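Local coordinates for vacuolar protein sorting 29 (Cryptosporidium parvum, PDB 2A22) that probably serves as a subunit of the retromer complex in endosomal protein sorting, using a metallophosphoesterase-type fold mainly as a scaffold, at residues L27-G32 with F184-L189; S45-L50 with G204-A209; V59-N64 with V81-G86; G148-L153 with S174-D179. All coordinates share one frame; numbering follows the deposited sequence.

Contact 1: L27-G32 with F184-L189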
loop_
_atom_site.group_PDB
_atom_site.type_symbol
_atom_site.label_atom_id
_atom_site.label_comp_id
_atom_site.label_asym_id
_atom_site.label_seq_id
_atom_site.Cartn_x
_atom_site.Cartn_y
_atom_site.Cartn_z
ATOM N N LEU A 27 -6.125 12.247 1.430
ATOM C CA LEU A 27 -5.541 11.599 0.265
ATOM C C LEU A 27 -4.514 10.586 0.758
ATOM O O LEU A 27 -3.531 10.934 1.415
ATOM C CB LEU A 27 -4.939 12.635 -0.725
ATOM C CG LEU A 27 -4.387 12.079 -2.042
ATOM C CD1 LEU A 27 -5.493 11.475 -2.927
ATOM C CD2 LEU A 27 -3.621 13.190 -2.816
ATOM N N VAL A 28 -4.780 9.323 0.465
ATOM C CA VAL A 28 -4.018 8.226 1.036
ATOM C C VAL A 28 -3.188 7.526 -0.028
ATOM O O VAL A 28 -3.747 7.026 -1.020
ATOM C CB VAL A 28 -4.941 7.155 1.703
ATOM C CG1 VAL A 28 -4.084 6.219 2.550
ATOM C CG2 VAL A 28 -6.012 7.818 2.560
ATOM N N LEU A 29 -1.867 7.494 0.192
ATOM C CA LEU A 29 -0.958 6.776 -0.685
ATOM C C LEU A 29 -0.867 5.311 -0.235
ATOM O O LEU A 29 -0.569 5.027 0.918
ATOM C CB LEU A 29 0.429 7.457 -0.719
ATOM C CG LEU A 29 1.575 6.637 -1.353
ATOM C CD1 LEU A 29 1.320 6.408 -2.861
ATOM C CD2 LEU A 29 2.947 7.325 -1.125
ATOM N N LEU A 30 -1.159 4.396 -1.153
ATOM C CA LEU A 30 -1.049 2.944 -0.909
ATOM C C LEU A 30 0.097 2.431 -1.760
ATOM O O LEU A 30 0.094 2.599 -2.994
ATOM C CB LEU A 30 -2.357 2.228 -1.269
ATOM C CG LEU A 30 -3.656 2.909 -0.778
ATOM C CD1 LEU A 30 -4.901 2.145 -1.230
ATOM C CD2 LEU A 30 -3.625 3.000 0.747
ATOM N N ILE A 31 1.093 1.834 -1.101
ATOM C CA ILE A 31 2.380 1.569 -1.746
ATOM C C ILE A 31 3.086 0.426 -0.997
ATOM O O ILE A 31 2.854 0.225 0.204
ATOM C CB ILE A 31 3.207 2.905 -1.832
ATOM C CG1 ILE A 31 4.310 2.810 -2.875
ATOM C CG2 ILE A 31 3.649 3.427 -0.403
ATOM C CD1 ILE A 31 5.037 4.128 -3.140
ATOM N N GLY A 32 3.871 -0.381 -1.703
ATOM C CA GLY A 32 4.710 -1.360 -1.024
ATOM C C GLY A 32 5.514 -2.245 -1.978
ATOM O O GLY A 32 5.571 -1.995 -3.191
ATOM N N PHE A 184 1.274 1.909 -7.868
ATOM C CA PHE A 184 0.836 2.343 -6.550
ATOM C C PHE A 184 -0.595 2.882 -6.719
ATOM O O PHE A 184 -1.113 2.962 -7.849
ATOM C CB PHE A 184 1.790 3.399 -5.947
ATOM C CG PHE A 184 1.788 4.727 -6.692
ATOM C CD1 PHE A 184 0.872 5.740 -6.360
ATOM C CD2 PHE A 184 2.701 4.959 -7.717
ATOM C CE1 PHE A 184 0.873 6.967 -7.039
ATOM C CE2 PHE A 184 2.706 6.160 -8.416
ATOM C CZ PHE A 184 1.792 7.182 -8.064
ATOM N N MET A 185 -1.213 3.257 -5.600
ATOM C CA MET A 185 -2.548 3.844 -5.609
ATOM C C MET A 185 -2.595 5.129 -4.795
ATOM O O MET A 185 -1.899 5.280 -3.783
ATOM C CB MET A 185 -3.566 2.867 -5.039
ATOM C CG MET A 185 -3.712 1.611 -5.864
ATOM S SD MET A 185 -4.714 0.447 -4.977
ATOM C CE MET A 185 -4.813 -0.839 -6.213
ATOM N N LEU A 186 -3.420 6.057 -5.246
ATOM C CA LEU A 186 -3.736 7.220 -4.437
ATOM C C LEU A 186 -5.241 7.208 -4.263
ATOM O O LEU A 186 -5.972 7.134 -5.244
ATOM C CB LEU A 186 -3.208 8.501 -5.078
ATOM C CG LEU A 186 -1.697 8.766 -4.928
ATOM C CD1 LEU A 186 -1.204 9.798 -5.941
ATOM C CD2 LEU A 186 -1.398 9.265 -3.521
ATOM N N MET A 187 -5.695 7.203 -3.008
ATOM C CA MET A 187 -7.112 7.015 -2.677
ATOM C C MET A 187 -7.638 8.287 -2.011
ATOM O O MET A 187 -7.189 8.651 -0.899
ATOM C CB MET A 187 -7.271 5.803 -1.721
ATOM C CG MET A 187 -8.731 5.485 -1.302
ATOM S SD MET A 187 -8.875 3.981 -0.328
ATOM C CE MET A 187 -9.523 2.900 -1.548
ATOM N N ALA A 188 -8.569 8.973 -2.672
ATOM C CA ALA A 188 -9.167 10.177 -2.084
ATOM C C ALA A 188 -10.405 9.754 -1.308
ATOM O O ALA A 188 -11.313 9.117 -1.862
ATOM C CB ALA A 188 -9.552 11.195 -3.145
ATOM N N LEU A 189 -10.427 10.115 -0.031
ATOM C CA LEU A 189 -11.581 9.890 0.795
ATOM C C LEU A 189 -12.235 11.220 1.150
ATOM O O LEU A 189 -11.577 12.147 1.668
ATOM C CB LEU A 189 -11.175 9.113 2.051
ATOM C CG LEU A 189 -10.506 7.742 1.840
ATOM C CD1 LEU A 189 -9.921 7.253 3.160
ATOM C CD2 LEU A 189 -11.476 6.711 1.287
#

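Contact 2: S45-L50 with G204-A209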
loop_
_atom_site.group_PDB
_atom_site.type_symbol
_atom_site.label_atom_id
_atom_site.label_comp_id
_atom_site.label_asym_id
_atom_site.label_seq_id
_atom_site.Cartn_x
_atom_site.Cartn_y
_atom_site.Cartn_z
ATOM N N SER A 45 11.487 7.293 -11.876
ATOM C CA SER A 45 11.535 8.758 -11.797
ATOM C C SER A 45 10.179 9.334 -12.198
ATOM O O SER A 45 9.738 10.339 -11.644
ATOM C CB SER A 45 12.678 9.335 -12.648
ATOM O OG SER A 45 12.466 9.104 -14.027
ATOM N N ASN A 46 9.512 8.649 -13.122
ATOM C CA ASN A 46 8.171 9.003 -13.615
ATOM C C ASN A 46 7.106 9.198 -12.527
ATOM O O ASN A 46 6.049 9.794 -12.825
ATOM C CB ASN A 46 7.636 7.886 -14.523
ATOM C CG ASN A 46 8.647 7.378 -15.514
ATOM O OD1 ASN A 46 8.441 7.496 -16.717
ATOM N ND2 ASN A 46 9.709 6.765 -15.032
ATOM N N PHE A 47 7.363 8.623 -11.333
ATOM C CA PHE A 47 6.452 8.588 -10.186
ATOM C C PHE A 47 6.812 9.702 -9.222
ATOM O O PHE A 47 6.134 9.901 -8.203
ATOM C CB PHE A 47 6.597 7.256 -9.400
ATOM C CG PHE A 47 5.910 6.054 -10.037
ATOM C CD1 PHE A 47 5.281 6.137 -11.304
ATOM C CD2 PHE A 47 5.939 4.814 -9.389
ATOM C CE1 PHE A 47 4.647 5.018 -11.878
ATOM C CE2 PHE A 47 5.313 3.685 -9.957
ATOM C CZ PHE A 47 4.674 3.785 -11.200
ATOM N N ARG A 48 7.914 10.388 -9.521
ATOM C CA ARG A 48 8.580 11.272 -8.563
ATOM C C ARG A 48 7.673 12.371 -8.054
ATOM O O ARG A 48 7.476 12.514 -6.848
ATOM C CB ARG A 48 9.860 11.869 -9.169
ATOM C CG ARG A 48 10.611 12.848 -8.228
ATOM C CD ARG A 48 11.787 13.503 -8.911
ATOM N NE ARG A 48 12.203 14.709 -8.188
ATOM C CZ ARG A 48 13.248 15.476 -8.518
ATOM N NH1 ARG A 48 14.008 15.173 -9.572
ATOM N NH2 ARG A 48 13.532 16.552 -7.790
ATOM N N GLU A 49 7.120 13.130 -8.984
ATOM C CA GLU A 49 6.273 14.246 -8.654
ATOM C C GLU A 49 4.918 13.793 -8.148
ATOM O O GLU A 49 4.342 14.443 -7.270
ATOM C CB GLU A 49 6.126 15.175 -9.862
ATOM C CG GLU A 49 7.369 16.043 -10.094
ATOM C CD GLU A 49 7.189 17.059 -11.219
ATOM O OE1 GLU A 49 6.266 16.901 -12.069
ATOM O OE2 GLU A 49 7.993 18.026 -11.254
ATOM N N LEU A 50 4.419 12.673 -8.676
ATOM C CA LEU A 50 3.181 12.099 -8.169
ATOM C C LEU A 50 3.273 11.816 -6.669
ATOM O O LEU A 50 2.374 12.196 -5.921
ATOM C CB LEU A 50 2.768 10.850 -8.959
ATOM C CG LEU A 50 2.032 11.096 -10.285
ATOM C CD1 LEU A 50 1.905 9.792 -11.062
ATOM C CD2 LEU A 50 0.648 11.777 -10.141
ATOM N N GLY A 204 7.361 2.788 -20.538
ATOM C CA GLY A 204 7.819 4.150 -20.308
ATOM C C GLY A 204 6.719 5.140 -19.936
ATOM O O GLY A 204 7.008 6.289 -19.630
ATOM N N LYS A 205 5.463 4.699 -19.929
ATOM C CA LYS A 205 4.333 5.609 -19.724
ATOM C C LYS A 205 3.557 5.278 -18.456
ATOM O O LYS A 205 3.206 4.115 -18.221
ATOM C CB LYS A 205 3.392 5.568 -20.935
ATOM C CG LYS A 205 2.281 6.625 -20.919
ATOM C CD LYS A 205 1.170 6.313 -21.965
ATOM C CE LYS A 205 0.114 7.463 -22.085
ATOM N NZ LYS A 205 0.724 8.841 -21.927
ATOM N N THR A 206 3.316 6.294 -17.629
ATOM C CA THR A 206 2.473 6.128 -16.456
ATOM C C THR A 206 1.002 6.215 -16.883
ATOM O O THR A 206 0.589 7.185 -17.506
ATOM C CB THR A 206 2.775 7.188 -15.370
ATOM O OG1 THR A 206 4.148 7.088 -14.958
ATOM C CG2 THR A 206 1.894 6.958 -14.129
ATOM N N ASN A 207 0.242 5.173 -16.585
ATOM C CA ASN A 207 -1.214 5.141 -16.766
ATOM C C ASN A 207 -1.968 5.304 -15.428
ATOM O O ASN A 207 -1.463 4.861 -14.399
ATOM C CB ASN A 207 -1.623 3.807 -17.407
ATOM C CG ASN A 207 -0.839 3.503 -18.683
ATOM O OD1 ASN A 207 -1.084 4.118 -19.731
ATOM N ND2 ASN A 207 0.124 2.551 -18.595
ATOM N N VAL A 208 -3.171 5.901 -15.458
ATOM C CA VAL A 208 -4.101 5.931 -14.303
ATOM C C VAL A 208 -5.395 5.246 -14.646
ATOM O O VAL A 208 -5.954 5.457 -15.711
ATOM C CB VAL A 208 -4.533 7.338 -13.868
ATOM C CG1 VAL A 208 -4.941 7.337 -12.387
ATOM C CG2 VAL A 208 -3.436 8.282 -14.073
ATOM N N ALA A 209 -5.881 4.426 -13.727
ATOM C CA ALA A 209 -7.224 3.909 -13.811
ATOM C C ALA A 209 -7.945 4.384 -12.539
ATOM O O ALA A 209 -7.407 4.259 -11.428
ATOM C CB ALA A 209 -7.195 2.417 -13.883
#

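Contact 3: V59-N64 with V81-G86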
loop_
_atom_site.group_PDB
_atom_site.type_symbol
_atom_site.label_atom_id
_atom_site.label_comp_id
_atom_site.label_asym_id
_atom_site.label_seq_id
_atom_site.Cartn_x
_atom_site.Cartn_y
_atom_site.Cartn_z
ATOM N N VAL A 59 -0.011 7.662 4.372
ATOM C CA VAL A 59 0.692 6.661 3.610
ATOM C C VAL A 59 0.419 5.366 4.328
ATOM O O VAL A 59 0.654 5.285 5.514
ATOM C CB VAL A 59 2.232 6.892 3.592
ATOM C CG1 VAL A 59 2.968 5.734 2.847
ATOM C CG2 VAL A 59 2.581 8.221 2.961
ATOM N N LEU A 60 -0.117 4.374 3.607
ATOM C CA LEU A 60 -0.259 3.012 4.125
ATOM C C LEU A 60 0.610 2.067 3.311
ATOM O O LEU A 60 0.343 1.773 2.145
ATOM C CB LEU A 60 -1.715 2.557 4.139
ATOM C CG LEU A 60 -2.712 3.540 4.772
ATOM C CD1 LEU A 60 -4.143 3.014 4.577
ATOM C CD2 LEU A 60 -2.388 3.783 6.230
ATOM N N CYS A 61 1.680 1.618 3.927
ATOM C CA CYS A 61 2.696 0.865 3.206
ATOM C C CYS A 61 2.613 -0.604 3.549
ATOM O O CYS A 61 2.660 -0.968 4.724
ATOM C CB CYS A 61 4.085 1.410 3.529
ATOM S SG CYS A 61 5.399 0.434 2.756
ATOM N N THR A 62 2.507 -1.444 2.513
ATOM C CA THR A 62 2.248 -2.881 2.679
ATOM C C THR A 62 3.489 -3.712 3.084
ATOM O O THR A 62 3.384 -4.926 3.276
ATOM C CB THR A 62 1.622 -3.462 1.416
ATOM O OG1 THR A 62 2.440 -3.112 0.271
ATOM C CG2 THR A 62 0.165 -2.904 1.259
ATOM N N GLY A 63 4.633 -3.055 3.225
ATOM C CA GLY A 63 5.849 -3.728 3.635
ATOM C C GLY A 63 6.778 -4.060 2.480
ATOM O O GLY A 63 6.578 -3.599 1.341
ATOM N N ASN A 64 7.800 -4.860 2.777
ATOM C CA ASN A 64 8.905 -5.071 1.834
ATOM C C ASN A 64 9.470 -3.786 1.222
ATOM O O ASN A 64 9.741 -3.710 0.010
ATOM C CB ASN A 64 8.550 -6.124 0.783
ATOM C CG ASN A 64 8.661 -7.521 1.332
ATOM O OD1 ASN A 64 9.172 -7.716 2.437
ATOM N ND2 ASN A 64 8.178 -8.503 0.582
ATOM N N VAL A 81 2.300 8.068 8.582
ATOM C CA VAL A 81 2.917 7.050 7.737
ATOM C C VAL A 81 2.955 5.704 8.477
ATOM O O VAL A 81 3.650 5.565 9.488
ATOM C CB VAL A 81 4.329 7.461 7.292
ATOM C CG1 VAL A 81 4.987 6.334 6.508
ATOM C CG2 VAL A 81 4.262 8.748 6.429
ATOM N N TYR A 82 2.187 4.739 7.972
ATOM C CA TYR A 82 2.105 3.407 8.550
ATOM C C TYR A 82 2.802 2.410 7.644
ATOM O O TYR A 82 2.487 2.315 6.439
ATOM C CB TYR A 82 0.623 3.004 8.734
ATOM C CG TYR A 82 -0.101 3.960 9.668
ATOM C CD1 TYR A 82 -0.169 3.685 11.019
ATOM C CD2 TYR A 82 -0.669 5.167 9.204
ATOM C CE1 TYR A 82 -0.782 4.547 11.907
ATOM C CE2 TYR A 82 -1.304 6.061 10.096
ATOM C CZ TYR A 82 -1.349 5.723 11.453
ATOM O OH TYR A 82 -1.946 6.532 12.406
ATOM N N ILE A 83 3.727 1.649 8.224
ATOM C CA ILE A 83 4.481 0.629 7.510
ATOM C C ILE A 83 4.375 -0.659 8.267
ATOM O O ILE A 83 4.620 -0.718 9.493
ATOM C CB ILE A 83 5.969 1.022 7.370
ATOM C CG1 ILE A 83 6.096 2.341 6.571
ATOM C CG2 ILE A 83 6.785 -0.122 6.740
ATOM C CD1 ILE A 83 7.503 3.040 6.633
ATOM N N VAL A 84 3.980 -1.709 7.561
ATOM C CA VAL A 84 3.943 -3.018 8.185
ATOM C C VAL A 84 5.134 -3.860 7.706
ATOM O O VAL A 84 5.717 -3.599 6.654
ATOM C CB VAL A 84 2.593 -3.739 7.969
ATOM C CG1 VAL A 84 1.489 -2.960 8.685
ATOM C CG2 VAL A 84 2.294 -3.939 6.453
ATOM N N SER A 85 5.489 -4.848 8.505
ATOM C CA SER A 85 6.562 -5.780 8.183
ATOM C C SER A 85 6.206 -6.764 7.055
ATOM O O SER A 85 5.166 -7.434 7.099
ATOM C CB SER A 85 6.907 -6.579 9.448
ATOM O OG SER A 85 8.159 -7.198 9.256
ATOM N N GLY A 86 7.069 -6.862 6.054
ATOM C CA GLY A 86 6.947 -7.898 5.032
ATOM C C GLY A 86 7.925 -9.042 5.229
ATOM O O GLY A 86 8.707 -9.023 6.156
#

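Contact 4: G148-L153 with S174-D179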
loop_
_atom_site.group_PDB
_atom_site.type_symbol
_atom_site.label_atom_id
_atom_site.label_comp_id
_atom_site.label_asym_id
_atom_site.label_seq_id
_atom_site.Cartn_x
_atom_site.Cartn_y
_atom_site.Cartn_z
ATOM N N GLY A 148 -0.324 -6.585 0.309
ATOM C CA GLY A 148 0.619 -6.657 -0.810
ATOM C C GLY A 148 1.087 -8.077 -1.072
ATOM O O GLY A 148 0.281 -8.989 -1.335
ATOM N N HIS A 149 2.403 -8.246 -1.009
ATOM C CA HIS A 149 3.084 -9.534 -1.108
ATOM C C HIS A 149 3.158 -10.187 -2.490
ATOM O O HIS A 149 4.213 -10.649 -2.909
ATOM C CB HIS A 149 2.582 -10.553 -0.051
ATOM C CG HIS A 149 3.355 -11.829 -0.077
ATOM N ND1 HIS A 149 4.673 -11.901 0.328
ATOM C CD2 HIS A 149 3.038 -13.058 -0.553
ATOM C CE1 HIS A 149 5.124 -13.129 0.142
ATOM N NE2 HIS A 149 4.150 -13.852 -0.387
ATOM N N THR A 150 2.046 -10.218 -3.206
ATOM C CA THR A 150 1.960 -11.002 -4.446
ATOM C C THR A 150 2.389 -10.269 -5.729
ATOM O O THR A 150 2.510 -10.895 -6.792
ATOM C CB THR A 150 0.548 -11.487 -4.616
ATOM O OG1 THR A 150 -0.325 -10.348 -4.689
ATOM C CG2 THR A 150 0.148 -12.343 -3.394
ATOM N N HIS A 151 2.584 -8.947 -5.639
ATOM C CA HIS A 151 2.849 -8.076 -6.821
ATOM C C HIS A 151 1.703 -8.014 -7.831
ATOM O O HIS A 151 1.903 -7.601 -8.972
ATOM C CB HIS A 151 4.177 -8.449 -7.549
ATOM C CG HIS A 151 5.410 -8.273 -6.703
ATOM N ND1 HIS A 151 6.662 -8.060 -7.247
ATOM C CD2 HIS A 151 5.579 -8.270 -5.359
ATOM C CE1 HIS A 151 7.545 -7.949 -6.275
ATOM N NE2 HIS A 151 6.916 -8.072 -5.119
ATOM N N LYS A 152 0.504 -8.389 -7.405
ATOM C CA LYS A 152 -0.647 -8.307 -8.245
ATOM C C LYS A 152 -1.496 -7.113 -7.870
ATOM O O LYS A 152 -2.225 -7.138 -6.864
ATOM C CB LYS A 152 -1.503 -9.572 -8.171
ATOM C CG LYS A 152 -2.526 -9.615 -9.332
ATOM C CD LYS A 152 -3.511 -10.763 -9.236
ATOM C CE LYS A 152 -4.117 -11.020 -10.646
ATOM N NZ LYS A 152 -5.189 -12.076 -10.681
ATOM N N LEU A 153 -1.415 -6.094 -8.717
ATOM C CA LEU A 153 -2.240 -4.906 -8.624
ATOM C C LEU A 153 -3.709 -5.309 -8.712
ATOM O O LEU A 153 -4.114 -6.028 -9.637
ATOM C CB LEU A 153 -1.875 -3.962 -9.764
ATOM C CG LEU A 153 -2.361 -2.515 -9.857
ATOM C CD1 LEU A 153 -2.041 -1.698 -8.599
ATOM C CD2 LEU A 153 -1.741 -1.901 -11.123
ATOM N N SER A 174 8.768 -10.730 -8.633
ATOM C CA SER A 174 8.278 -11.851 -7.843
ATOM C C SER A 174 7.714 -12.894 -8.819
ATOM O O SER A 174 6.991 -12.540 -9.752
ATOM C CB SER A 174 7.140 -11.398 -6.931
ATOM O OG SER A 174 6.350 -12.517 -6.539
ATOM N N ALA A 175 8.015 -14.175 -8.603
ATOM C CA ALA A 175 7.455 -15.234 -9.466
ATOM C C ALA A 175 5.937 -15.382 -9.318
ATOM O O ALA A 175 5.282 -16.029 -10.165
ATOM C CB ALA A 175 8.152 -16.602 -9.205
ATOM N N LEU A 176 5.378 -14.793 -8.252
ATOM C CA LEU A 176 3.917 -14.784 -8.063
ATOM C C LEU A 176 3.195 -14.017 -9.161
ATOM O O LEU A 176 2.123 -14.432 -9.621
ATOM C CB LEU A 176 3.546 -14.243 -6.683
ATOM C CG LEU A 176 3.436 -15.178 -5.470
ATOM C CD1 LEU A 176 4.146 -16.520 -5.648
ATOM C CD2 LEU A 176 3.809 -14.508 -4.120
ATOM N N THR A 177 3.787 -12.905 -9.603
ATOM C CA THR A 177 3.222 -12.112 -10.699
ATOM C C THR A 177 4.369 -11.615 -11.594
ATOM O O THR A 177 4.791 -10.446 -11.501
ATOM C CB THR A 177 2.396 -10.927 -10.164
ATOM O OG1 THR A 177 1.559 -11.366 -9.089
ATOM C CG2 THR A 177 1.548 -10.277 -11.288
ATOM N N PRO A 178 4.898 -12.507 -12.458
ATOM C CA PRO A 178 6.133 -12.185 -13.172
ATOM C C PRO A 178 5.968 -10.935 -14.063
ATOM O O PRO A 178 4.937 -10.768 -14.714
ATOM C CB PRO A 178 6.399 -13.435 -14.014
ATOM C CG PRO A 178 5.113 -14.143 -14.084
ATOM C CD PRO A 178 4.368 -13.831 -12.830
ATOM N N ASP A 179 6.971 -10.061 -14.047
ATOM C CA ASP A 179 6.927 -8.786 -14.766
ATOM C C ASP A 179 5.694 -7.873 -14.479
ATOM O O ASP A 179 5.205 -7.148 -15.355
ATOM C CB ASP A 179 7.139 -9.049 -16.268
ATOM C CG ASP A 179 8.413 -9.879 -16.539
ATOM O OD1 ASP A 179 9.418 -9.678 -15.829
ATOM O OD2 ASP A 179 8.409 -10.732 -17.448
HETATM O O HOH W 1 6.277 -12.044 -4.047
HETATM O O HOH W 2 6.820 -9.067 -10.174
#

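Contact 1: L27-G32 with F184-L189
An antiparallel pair of strands joins Leu27-Ile31 to Phe184-Leu189 in the middle of a six-stranded mixed sheet. Two hydrogen-bonded pairs hold it. Val28 N donates to Met187 O at 2.8 Å, and Met187 N returns a bond to Val28 O. Leu30 N and Met185 O make the next link at 2.9 Å, and Met185 N bonds back to Leu30 O. Between these pairs, Leu186 CA sets its hydrogen toward Val28 O.

Val28, Leu30, Met185 and Met187 turn to one face. Leu30 CB lies 4.0 Å from Met185 CB. Met185 CB and SD both stay beside Leu30 CD1, while the extended chain carries the end of the side chain away from strand 27-31, toward Leu164 and Leu153. Val28 CG2 meets Leu189 CD1 at 4.0 Å.

This face is the inside of the alpha-beta-beta-alpha sandwich of the calcineurin-like phosphoesterase fold. Leu162 and Leu164 of strand 161-165, in the second sheet, pack against it.

Leu27, Leu29, Leu186 and Ala188 occupy the other face. Leu186 CD2 sits 3.8 Å from Leu29 CB. Leu29 and Phe184 cross at about a right angle, with Leu29 CD1 3.6 Å from Phe184 CD1. Phe184 CG lies between the backbone N and the carbonyl carbon (chi1 67°), which puts the ring edge against Leu186 CG. The backbone itself sets Phe184 CB 4.0 Å from Ile31 CG1. The Phe184 ring stacks on Tyr199 and meets Phe47 edge-to-face.

Contact 2: S45-L50 with G204-A209
Thr206 faces three residues of the 45-50 segment at once: Asn46, Phe47 and Leu50. Its two branches divide the work. The hydroxyl OG1 lies at the edge of the Phe47 ring, close to the ring plane, 3.7 Å from Phe47 CE1. The two side chains meet at a slant. OG1 also comes within 3.6 Å of Asn46 CB, so it touches an aliphatic carbon and an aromatic edge.

The methyl CG2 stands anti to the backbone N, with OG1 beside that N (chi1 -60°). This aims CG2 at Leu50, and the two side chains approach tip to tip, Leu50 CD1 to Thr206 CG2 being 4.2 Å. The same methyl is 4.1 Å from Phe47 CE1.

In the fold, a 3-10 segment at 45-47 leading into a short, weakly bonded helix lies here beside strand 205-214. That strand is outermost in the six-stranded sheet. The contact is at the surface and small, burying 168 Å² in all. Phe47 is its buried member, while Leu50 packs on Tyr199 of the adjoining strand 193-202. The turn itself is closed by a backbone bond from Arg48 N to Ser45 O.

At the outer end, Asn46 OD1 comes to 3.5 Å from Gly204 O. Both are acceptors, so this is a plain approach of two oxygens.

Contact 3: V59-N64 with V81-G86
Val59-Cys61 and Val81-Ile83 are the two parallel strands of a beta-alpha-beta unit, joined through helix 68-77. Tyr82 N donates to Val59 O at 2.9 Å. Cys61 N donates to Tyr82 O at 2.7 Å, and a longer bond from Val84 N to Cys61 O continues the ladder.

The Tyr82 side chain lies alongside Leu60, pointing the same way. Its CB is 4.0 Å from Leu60 CD2. CG is beside the backbone N (chi1 -61°), which keeps the ring next to the neighbouring strand. At CG the partner is again Leu60 CD2. CD2 of the ring comes nearest, 3.7 Å from Leu60 CD2, and the ring edge there also has Val59 O close to its plane. The Tyr82 side chain also packs on Val107 and Val109 of strand 106-111, in the second sheet.

On the opposite face, Val59 and Val81 also run side by side, CG2 to CG2 at 3.9 Å. Cys61 CB touches Ile83 CG1, and Cys61 SG takes a weak bond from Gly63 N.

Past the strands, Gly63-Asn64 and Gly86-Asp87 appear to sit where this superfamily carries metal-site motifs, with Asn64 beside a possible but unconfirmed metal site. Gly63, at a positive phi of 99°, brings its CA to 3.0 Å from Val84 O. Thr62 O accepts a bond from His120 ND1. The amide of Asn64 is held at both ends, with ND2 bonded to Asp87 OD1 and OD1 bonded to Leu88 N. Asn64 OD1 also rests 3.3 Å from Gly86 C.

Contact 4: G148-L153 with S174-D179
One direct hydrogen bond ties the two loops: Thr177 OG1 donates to Thr150 O. At 2.5 Å it is very short, and its exact length is doubtful. Gly148-His151 reads Gly-His-Thr-His, a signature of metallophosphoesterases.

Two waters add bridges. One donates to His149 O and bonds Ser174 OG. The other links His151 ND1 at 3.1 Å with Ser174 N and Thr177 O.

The aromatic contact is a CH-pi one. Ser174 CB sits over the centre of the His151 ring, 3.4 Å from its centroid and 13° off the normal. Ser174 OG turns away to accept from Leu176 N, an ST turn that braces the type I turn Ser174-Thr177.

Van der Waals contacts are fewer. Leu176 CD2 meets the His149 ring obliquely, 3.8 Å from NE2, and lies 4.3 Å from Thr150 CG2. Thr177 CB touches His151 CB.

His149 ND1 bonds His120 NE2, His151 NE2 bonds Lys35 NZ, and Thr150 OG1 bonds Asp128 OD2. At the end of the 148-153 loop, Leu153 packs on Ser183 and Met185 of strand 183-190 and on Val198 and Asp200 of strand 193-202.

Contacts 1, 2 and 3 all reach the six-stranded sheet. Contacts 1 and 3 are direct neighbours in it: Leu29 O lies 2.8 Å from Leu60 N, a probable hydrogen bond. Their centres are 12 Å apart. Contact 2 covers one end of contact 1, with Phe47 CG 3.6 Å from Phe184 CE2, but stays about 10 Å from contact 3 at the nearest atoms. Contact 4 touches contact 3 through Gly148 N and Thr62 CG2 at 3.8 Å, and contact 1 through Leu153 and Met185. A possible metal site, empty here, would be formed by Asp87, His120 and His149. Contact 4 holds His149, and the side chain of Asn64 in contact 3 touches the site.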